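Local coordinates for FACT-Spt16 (Cicer arietinum, PDB 5CE6), which is the histone chaperone subunit Spt16 of the FACT complex and probably binds histones H3-H4 during transcription through chromatin, at residues A[27-32]-A[111-116]. Residues are numbered along the deposited sequence; the frame is centred on the assembly and turned at random.
Sequences NTFQTR and KPARES
Phe29 and Gln30 of helix 26-42 carry one side of this contact, and Pro112, Ala113 and Ser116 of helix 110-117 the other; together the two segments bury 239 Å². The apolar part is made by the ring of Phe29. The ring presents its edge: CD2 of Phe29 lies 4.0 Å from CB of Pro112, and CE2 of Phe29 is 3.9 Å from CB of Ala113. The backbone N of Ala113 sits at the same edge, in the ring plane. Phe29 is buried and also touches Leu77 and Leu78, so helix 69-78 closes in on the same ring.

The second group of contacts is van der Waals packing along the aliphatic part of Gln30. Its CG meets CB of Pro112 at 3.6 Å, with the two side chains crossing at about a right angle, while CB of Gln30 lies 3.9 Å from CB of Ser116. CG of Gln30 also rests 3.5 Å from the carbonyl O of Pro112. NE2 of Gln30 makes a weak hydrogen bond to Leu26 O, within helix 26-42.

No hydrogen bond spans the two segments; Ser116 OG instead bonds within its own helix. With OG between the backbone N and the carbonyl carbon (chi1 56°), the hydroxyl reaches the carbonyl of Pro112 one turn back. Ser116 OG donates to Pro112 O over 2.7 Å, with a C=O...donor angle of 138°.

The segment axes approach to 9.2 Å at an angle of 36°, and Gln30 and Ser116 have the nearest CA atoms, 5.6 Å apart. The two helices, running in the same general direction, pack within the alpha/beta N-terminal lobe of Spt16: the N-terminal helix lies against the short helix that precedes edge strand 120-125.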
loop_
_atom_site.group_PDB
_atom_site.type_symbol
_atom_site.label_atom_id
_atom_site.label_comp_id
_atom_site.label_asym_id
_atom_site.label_seq_id
_atom_site.Cartn_x
_atom_site.Cartn_y
_atom_site.Cartn_z
ATOM N N ASN A 27 -8.366 9.335 21.977
ATOM C CA ASN A 27 -8.386 10.641 21.322
ATOM C C ASN A 27 -8.377 10.491 19.808
ATOM O O ASN A 27 -9.153 11.134 19.096
ATOM C CB ASN A 27 -7.191 11.485 21.781
ATOM C CG ASN A 27 -7.338 12.957 21.427
ATOM O OD1 ASN A 27 -7.670 13.310 20.293
ATOM N ND2 ASN A 27 -7.086 13.826 22.401
ATOM N N THR A 28 -7.492 9.629 19.324
ATOM C CA THR A 28 -7.408 9.320 17.903
ATOM C C THR A 28 -8.712 8.698 17.407
ATOM O O THR A 28 -9.227 9.075 16.354
ATOM C CB THR A 28 -6.246 8.360 17.625
ATOM O OG1 THR A 28 -5.009 9.043 17.859
ATOM C CG2 THR A 28 -6.290 7.869 16.191
ATOM N N PHE A 29 -9.243 7.753 18.180
ATOM C CA PHE A 29 -10.511 7.109 17.854
ATOM C C PHE A 29 -11.619 8.148 17.659
ATOM O O PHE A 29 -12.346 8.105 16.668
ATOM C CB PHE A 29 -10.904 6.117 18.955
ATOM C CG PHE A 29 -12.289 5.563 18.799
ATOM C CD1 PHE A 29 -12.554 4.578 17.858
ATOM C CD2 PHE A 29 -13.327 6.019 19.597
ATOM C CE1 PHE A 29 -13.829 4.070 17.706
ATOM C CE2 PHE A 29 -14.608 5.510 19.455
ATOM C CZ PHE A 29 -14.858 4.534 18.512
ATOM N N GLN A 30 -11.726 9.094 18.589
ATOM C CA GLN A 30 -12.775 10.115 18.522
ATOM C C GLN A 30 -12.624 11.013 17.301
ATOM O O GLN A 30 -13.593 11.286 16.591
ATOM C CB GLN A 30 -12.789 10.974 19.794
ATOM C CG GLN A 30 -13.340 10.279 21.018
ATOM C CD GLN A 30 -13.346 11.177 22.241
ATOM O OE1 GLN A 30 -14.275 11.958 22.446
ATOM N NE2 GLN A 30 -12.302 11.073 23.058
ATOM N N THR A 31 -11.401 11.474 17.069
ATOM C CA THR A 31 -11.111 12.351 15.945
ATOM C C THR A 31 -11.413 11.656 14.627
ATOM O O THR A 31 -12.044 12.231 13.730
ATOM C CB THR A 31 -9.642 12.804 15.959
ATOM O OG1 THR A 31 -9.410 13.609 17.119
ATOM C CG2 THR A 31 -9.327 13.620 14.726
ATOM N N ARG A 32 -10.982 10.406 14.518
ATOM C CA ARG A 32 -11.173 9.657 13.287
ATOM C C ARG A 32 -12.614 9.179 13.080
ATOM O O ARG A 32 -13.091 9.161 11.942
ATOM C CB ARG A 32 -10.144 8.529 13.185
ATOM C CG ARG A 32 -8.739 9.078 12.909
ATOM C CD ARG A 32 -7.663 8.006 12.850
ATOM N NE ARG A 32 -6.334 8.618 12.787
ATOM C CZ ARG A 32 -5.183 7.951 12.833
ATOM N NH1 ARG A 32 -5.171 6.635 12.948
ATOM N NH2 ARG A 32 -4.033 8.617 12.786
ATOM N N LYS A 111 -17.967 5.254 25.685
ATOM C CA LYS A 111 -18.096 6.657 26.075
ATOM C C LYS A 111 -17.512 7.621 25.023
ATOM O O LYS A 111 -18.188 8.574 24.624
ATOM C CB LYS A 111 -17.531 6.911 27.485
ATOM N N PRO A 112 -16.275 7.366 24.548
ATOM C CA PRO A 112 -15.723 8.226 23.490
ATOM C C PRO A 112 -16.576 8.281 22.222
ATOM O O PRO A 112 -16.628 9.331 21.579
ATOM C CB PRO A 112 -14.381 7.564 23.179
ATOM C CG PRO A 112 -13.987 6.931 24.470
ATOM C CD PRO A 112 -15.259 6.426 25.062
ATOM N N ALA A 113 -17.220 7.175 21.858
ATOM C CA ALA A 113 -18.066 7.162 20.664
ATOM C C ALA A 113 -19.320 8.003 20.892
ATOM O O ALA A 113 -19.769 8.724 20.001
ATOM C CB ALA A 113 -18.444 5.735 20.285
ATOM N N ARG A 114 -19.894 7.890 22.086
ATOM C CA ARG A 114 -21.034 8.716 22.461
ATOM C C ARG A 114 -20.686 10.196 22.377
ATOM O O ARG A 114 -21.424 10.988 21.793
ATOM C CB ARG A 114 -21.476 8.405 23.886
ATOM C CG ARG A 114 -22.565 7.365 23.992
ATOM C CD ARG A 114 -23.279 7.484 25.332
ATOM N NE ARG A 114 -22.335 7.465 26.444
ATOM C CZ ARG A 114 -21.872 6.354 27.007
ATOM N NH1 ARG A 114 -22.270 5.169 26.562
ATOM N NH2 ARG A 114 -21.011 6.423 28.014
ATOM N N GLU A 115 -19.543 10.554 22.954
ATOM C CA GLU A 115 -19.173 11.955 23.125
ATOM C C GLU A 115 -18.632 12.597 21.850
ATOM O O GLU A 115 -18.500 13.819 21.777
ATOM C CB GLU A 115 -18.167 12.100 24.272
ATOM C CG GLU A 115 -18.683 11.580 25.612
ATOM C CD GLU A 115 -17.726 11.852 26.760
ATOM O OE1 GLU A 115 -18.204 12.201 27.862
ATOM O OE2 GLU A 115 -16.500 11.713 26.562
ATOM N N SER A 116 -18.331 11.781 20.844
ATOM C CA SER A 116 -17.773 12.299 19.598
ATOM C C SER A 116 -18.806 12.434 18.472
ATOM O O SER A 116 -18.913 13.494 17.850
ATOM C CB SER A 116 -16.584 11.447 19.146
ATOM O OG SER A 116 -16.947 10.083 19.023
#